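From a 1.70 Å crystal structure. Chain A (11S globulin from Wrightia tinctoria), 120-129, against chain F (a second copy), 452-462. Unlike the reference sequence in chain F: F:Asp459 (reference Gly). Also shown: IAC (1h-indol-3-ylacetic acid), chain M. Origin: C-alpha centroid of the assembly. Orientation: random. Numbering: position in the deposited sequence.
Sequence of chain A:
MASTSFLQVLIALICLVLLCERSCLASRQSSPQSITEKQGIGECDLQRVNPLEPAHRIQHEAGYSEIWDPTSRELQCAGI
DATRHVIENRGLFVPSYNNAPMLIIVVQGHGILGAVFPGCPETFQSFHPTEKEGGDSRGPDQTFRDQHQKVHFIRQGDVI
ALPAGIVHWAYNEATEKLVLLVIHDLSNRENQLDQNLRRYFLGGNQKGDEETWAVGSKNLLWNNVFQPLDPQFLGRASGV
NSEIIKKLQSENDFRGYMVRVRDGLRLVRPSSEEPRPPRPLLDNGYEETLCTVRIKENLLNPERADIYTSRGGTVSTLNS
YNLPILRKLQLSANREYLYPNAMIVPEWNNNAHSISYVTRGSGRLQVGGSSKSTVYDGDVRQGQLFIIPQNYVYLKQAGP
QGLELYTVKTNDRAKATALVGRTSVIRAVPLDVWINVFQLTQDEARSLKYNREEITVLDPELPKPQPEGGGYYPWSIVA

Chain A 120-129: CPETFQSFHP
Chain F (452-462) REEITVLDPEL

This is a mixed contact between two copies of the 11S globulin, in which side chains of a partly extended segment of chain A reach an irregular, looping segment of chain F through side-chain-to-backbone hydrogen bonds, apolar packing and one histidine–aspartate hydrogen bond, with 475 Å² buried in all.

The register follows from the nearest CA pairs: A:Thr123 lies 6.6 Å from F:Ile455, A:Gln125 7.3 Å from F:Glu454, and A:Phe127 6.8 Å from F:Leu462, all measured CA to CA. Chain A is extended at A:Phe124 to A:Ser126, with phi/psi of -107/109, -131/127 and -136/127, whereas A:Thr123 before them is at -104/7, A:Phe127 turns to -105/14 and the peptide bond before A:Pro129 is cis. Through this extended part the side chains alternate: CA-to-CB of A:Gln125 and A:Phe127 points toward chain F, that of A:Ser126 away. In chain F, F:Thr456 takes a positive phi (67/-55) between F:Ile455 (-105/125) and the short strand F:Val457–F:Leu458, and F:Val457 N bonds back to F:Ile455 O at 2.8 Å.

A:Gln125 (chi1 m, chi2 t, chi3 84°) uses its amide to read both backbone polar groups of F:Ile455. F:Ile455 N donates to A:Gln125 OE1 at 2.8 Å and 164°; in return, A:Gln125 NE2 donates to F:Ile455 O at 3.3 Å, a weak bond despite its 171° angle. A further weak bond, from A:Gln125 NE2 to A:Thr123 O at 3.2 Å, ties the amide to its own chain. The F:Ile455 side chain (m, t) meanwhile extends CD1 to 3.4 Å from A:Pro121 CB, a tight apolar contact.

A:Phe127 (chi1 -62°, chi2 -79°) has the largest area covered by the opposing stretch, 98 Å². Over one face of its ring sits F:Leu462 CD1, 4.1 Å from the centroid and 25° off the normal, which is CH-pi geometry. The CB of F:Leu462 points away, but chi1 t and chi2 p bring the end of the side chain back. F:Glu453 O approaches A:Phe127 CZ at 3.6 Å and F:Glu454 CG approaches A:Phe127 CE2 at 3.7 Å, both obliquely.

A:His128 (chi1 -59°, chi2 -82°) starts sideways, yet its ring end comes nearer: A:His128 NE2 donates to F:Asp459 OD2 at 2.7 Å and 132°, with the acceptor near the ring plane. F:Glu461 O is also at the ring edge, 3.1 Å from A:His128 CE1. One water accepts from A:Phe127 N at 2.9 Å and donates to F:Asp459 OD2 at 2.9 Å, giving that carboxylate oxygen a second link to chain A.

F:Asp459, which differs from the reference sequence, is t with chi2 -19°. Its OD1 accepts from F:Glu461 N at 2.8 Å, and its own N donates to F:Glu454 OE2 at 2.9 Å. The same F:Glu454 OE2 forms a salt bridge with F:Arg452 NH2 at 2.7 Å, so an internal polar network links F:Arg452, F:Glu454, F:Asp459 and F:Glu461 within chain F.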

# COMPACT_ATOMS: atom_id res chain seq x y z
N CYS A 120 -3.51 1.58 24.46
CA CYS A 120 -3.01 0.23 24.67
C CYS A 120 -3.15 -0.08 26.14
O CYS A 120 -2.97 0.82 26.99
CB CYS A 120 -1.57 0.13 24.25
SG CYS A 120 -1.35 0.18 22.44
N PRO A 121 -3.28 -1.37 26.46
CA PRO A 121 -3.38 -1.75 27.87
C PRO A 121 -2.04 -1.77 28.58
O PRO A 121 -0.99 -1.81 27.95
CB PRO A 121 -3.99 -3.16 27.81
CG PRO A 121 -3.39 -3.69 26.57
CD PRO A 121 -3.52 -2.55 25.60
N GLU A 122 -2.10 -1.70 29.88
CA GLU A 122 -0.90 -1.82 30.72
C GLU A 122 -0.52 -3.32 30.86
O GLU A 122 -1.16 -4.08 31.62
CB GLU A 122 -1.12 -1.17 32.10
CG GLU A 122 -1.07 0.37 32.03
CD GLU A 122 -2.20 1.03 31.29
OE1 GLU A 122 -3.36 0.76 31.69
OE2 GLU A 122 -1.91 1.82 30.28
N THR A 123 0.51 -3.75 30.15
CA THR A 123 0.87 -5.16 30.15
C THR A 123 2.09 -5.54 30.99
O THR A 123 2.54 -6.68 30.96
CB THR A 123 1.07 -5.72 28.72
OG1 THR A 123 2.27 -5.12 28.21
CG2 THR A 123 -0.11 -5.41 27.83
N PHE A 124 2.64 -4.61 31.76
CA PHE A 124 3.68 -4.90 32.72
C PHE A 124 2.99 -4.82 34.10
O PHE A 124 2.62 -3.77 34.55
CB PHE A 124 4.92 -3.95 32.63
CG PHE A 124 5.98 -4.39 31.64
CD1 PHE A 124 5.67 -5.10 30.47
CD2 PHE A 124 7.36 -4.15 31.89
CE1 PHE A 124 6.67 -5.48 29.58
CE2 PHE A 124 8.37 -4.54 31.00
CZ PHE A 124 8.02 -5.26 29.84
N GLN A 125 2.83 -5.99 34.70
CA GLN A 125 1.80 -6.18 35.73
C GLN A 125 2.35 -6.86 36.99
O GLN A 125 3.00 -7.89 36.91
CB GLN A 125 0.67 -7.05 35.17
CG GLN A 125 0.01 -6.52 33.91
CD GLN A 125 -0.64 -7.66 33.19
OE1 GLN A 125 -1.78 -8.01 33.52
NE2 GLN A 125 0.07 -8.30 32.22
N SER A 126 2.11 -6.23 38.14
CA SER A 126 2.43 -6.89 39.41
C SER A 126 1.28 -6.68 40.39
O SER A 126 0.81 -5.54 40.61
CB SER A 126 3.71 -6.34 40.01
OG SER A 126 3.86 -6.81 41.36
N PHE A 127 0.81 -7.80 40.92
CA PHE A 127 -0.29 -7.77 41.84
C PHE A 127 0.18 -7.99 43.29
O PHE A 127 -0.63 -8.26 44.16
CB PHE A 127 -1.28 -8.81 41.39
CG PHE A 127 -1.81 -8.52 40.01
CD1 PHE A 127 -2.81 -7.57 39.84
CD2 PHE A 127 -1.23 -9.08 38.89
CE1 PHE A 127 -3.32 -7.26 38.58
CE2 PHE A 127 -1.73 -8.77 37.61
CZ PHE A 127 -2.78 -7.86 37.47
N HIS A 128 1.46 -7.89 43.53
CA HIS A 128 2.02 -8.05 44.91
C HIS A 128 2.92 -6.88 45.19
O HIS A 128 3.42 -6.29 44.25
CB HIS A 128 2.84 -9.33 44.94
CG HIS A 128 2.06 -10.54 44.61
ND1 HIS A 128 1.26 -11.20 45.52
CD2 HIS A 128 1.90 -11.19 43.42
CE1 HIS A 128 0.67 -12.22 44.92
NE2 HIS A 128 1.05 -12.25 43.66
N PRO A 129 3.17 -6.55 46.46
CA PRO A 129 2.50 -7.15 47.64
C PRO A 129 1.01 -6.78 47.74
O PRO A 129 0.60 -5.78 47.16
CB PRO A 129 3.29 -6.57 48.85
CG PRO A 129 4.32 -5.62 48.27
CD PRO A 129 4.02 -5.39 46.82
N ARG F 452 -10.11 -12.63 37.30
CA ARG F 452 -8.71 -12.53 36.89
C ARG F 452 -8.39 -11.13 36.33
O ARG F 452 -9.00 -10.70 35.37
CB ARG F 452 -8.39 -13.53 35.81
CG ARG F 452 -8.45 -14.99 36.10
CD ARG F 452 -7.93 -15.46 37.39
NE ARG F 452 -6.52 -15.41 37.61
CZ ARG F 452 -5.70 -16.45 37.81
NH1 ARG F 452 -6.07 -17.71 37.72
NH2 ARG F 452 -4.42 -16.21 38.09
N GLU F 453 -7.56 -10.38 37.04
CA GLU F 453 -7.19 -9.01 36.67
C GLU F 453 -6.02 -8.98 35.72
O GLU F 453 -5.65 -7.89 35.25
CB GLU F 453 -6.77 -8.24 37.93
CG GLU F 453 -7.81 -8.13 39.02
CD GLU F 453 -7.22 -7.71 40.38
OE1 GLU F 453 -6.51 -6.64 40.44
OE2 GLU F 453 -7.49 -8.45 41.37
N GLU F 454 -5.42 -10.13 35.43
CA GLU F 454 -4.23 -10.17 34.53
C GLU F 454 -4.61 -10.06 33.08
O GLU F 454 -5.79 -10.32 32.69
CB GLU F 454 -3.42 -11.45 34.69
CG GLU F 454 -3.01 -11.87 36.10
CD GLU F 454 -4.02 -12.78 36.82
OE1 GLU F 454 -5.26 -12.58 36.70
OE2 GLU F 454 -3.53 -13.68 37.50
N ILE F 455 -3.64 -9.62 32.26
CA ILE F 455 -3.74 -9.83 30.80
C ILE F 455 -2.75 -10.95 30.46
O ILE F 455 -1.57 -10.85 30.80
CB ILE F 455 -3.29 -8.52 30.05
CG1 ILE F 455 -4.30 -7.43 30.32
CG2 ILE F 455 -3.07 -8.71 28.58
CD1 ILE F 455 -4.08 -6.05 29.69
N THR F 456 -3.24 -11.99 29.81
CA THR F 456 -2.51 -13.07 29.15
C THR F 456 -1.70 -14.05 30.03
O THR F 456 -1.86 -15.23 29.91
CB THR F 456 -1.67 -12.50 27.96
OG1 THR F 456 -2.58 -11.89 27.03
CG2 THR F 456 -0.94 -13.57 27.27
N VAL F 457 -0.79 -13.56 30.87
CA VAL F 457 -0.03 -14.45 31.75
C VAL F 457 -0.63 -14.38 33.16
O VAL F 457 -0.74 -13.28 33.74
CB VAL F 457 1.43 -13.93 31.84
CG1 VAL F 457 2.21 -14.84 32.76
CG2 VAL F 457 2.04 -13.80 30.44
N LEU F 458 -1.08 -15.53 33.64
CA LEU F 458 -1.79 -15.58 34.94
C LEU F 458 -0.84 -15.91 36.09
O LEU F 458 0.03 -16.83 35.95
CB LEU F 458 -2.90 -16.62 34.88
CG LEU F 458 -3.98 -16.38 33.82
CD1 LEU F 458 -4.97 -17.50 33.85
CD2 LEU F 458 -4.72 -15.07 34.04
N ASP F 459 -1.04 -15.11 37.16
CA ASP F 459 -0.26 -15.22 38.44
C ASP F 459 -0.77 -16.45 39.16
O ASP F 459 -1.99 -16.51 39.41
CB ASP F 459 -0.54 -13.96 39.27
CG ASP F 459 0.23 -13.91 40.60
OD1 ASP F 459 0.73 -14.93 41.12
OD2 ASP F 459 0.34 -12.78 41.11
N PRO F 460 0.11 -17.45 39.43
CA PRO F 460 -0.38 -18.65 40.10
C PRO F 460 -0.87 -18.39 41.54
O PRO F 460 -1.59 -19.20 42.07
CB PRO F 460 0.80 -19.61 40.06
CG PRO F 460 2.04 -18.80 39.78
CD PRO F 460 1.59 -17.47 39.20
N GLU F 461 -0.48 -17.26 42.13
CA GLU F 461 -0.98 -16.80 43.44
C GLU F 461 -1.66 -15.41 43.35
O GLU F 461 -1.32 -14.49 44.12
CB GLU F 461 0.22 -16.66 44.40
CG GLU F 461 1.30 -17.74 44.37
CD GLU F 461 2.41 -17.37 45.35
OE1 GLU F 461 3.46 -16.86 44.88
OE2 GLU F 461 2.20 -17.51 46.58
N LEU F 462 -2.62 -15.23 42.45
CA LEU F 462 -3.27 -13.90 42.32
C LEU F 462 -4.06 -13.62 43.61
O LEU F 462 -4.87 -14.46 43.96
CB LEU F 462 -4.26 -13.88 41.17
CG LEU F 462 -4.95 -12.54 40.92
CD1 LEU F 462 -3.88 -11.58 40.36
CD2 LEU F 462 -6.15 -12.65 39.97
C IAC M . -7.51 -1.62 26.49
C1 IAC M . -7.78 -1.74 27.93
C2 IAC M . -7.51 -0.65 28.77
C3 IAC M . -6.98 0.53 28.25
C4 IAC M . -6.75 0.64 26.87
C5 IAC M . -7.04 -0.43 26.01
C7 IAC M . -8.30 -3.11 28.09
C8 IAC M . -8.31 -3.65 26.80
C17 IAC M . -8.77 -3.87 29.31
C18 IAC M . -10.25 -4.27 29.21
N IAC M . -7.88 -2.75 25.90
O2 IAC M . -10.92 -4.38 30.26
O3 IAC M . -10.77 -4.53 28.08
O HOH W 1 1.72 -10.46 40.17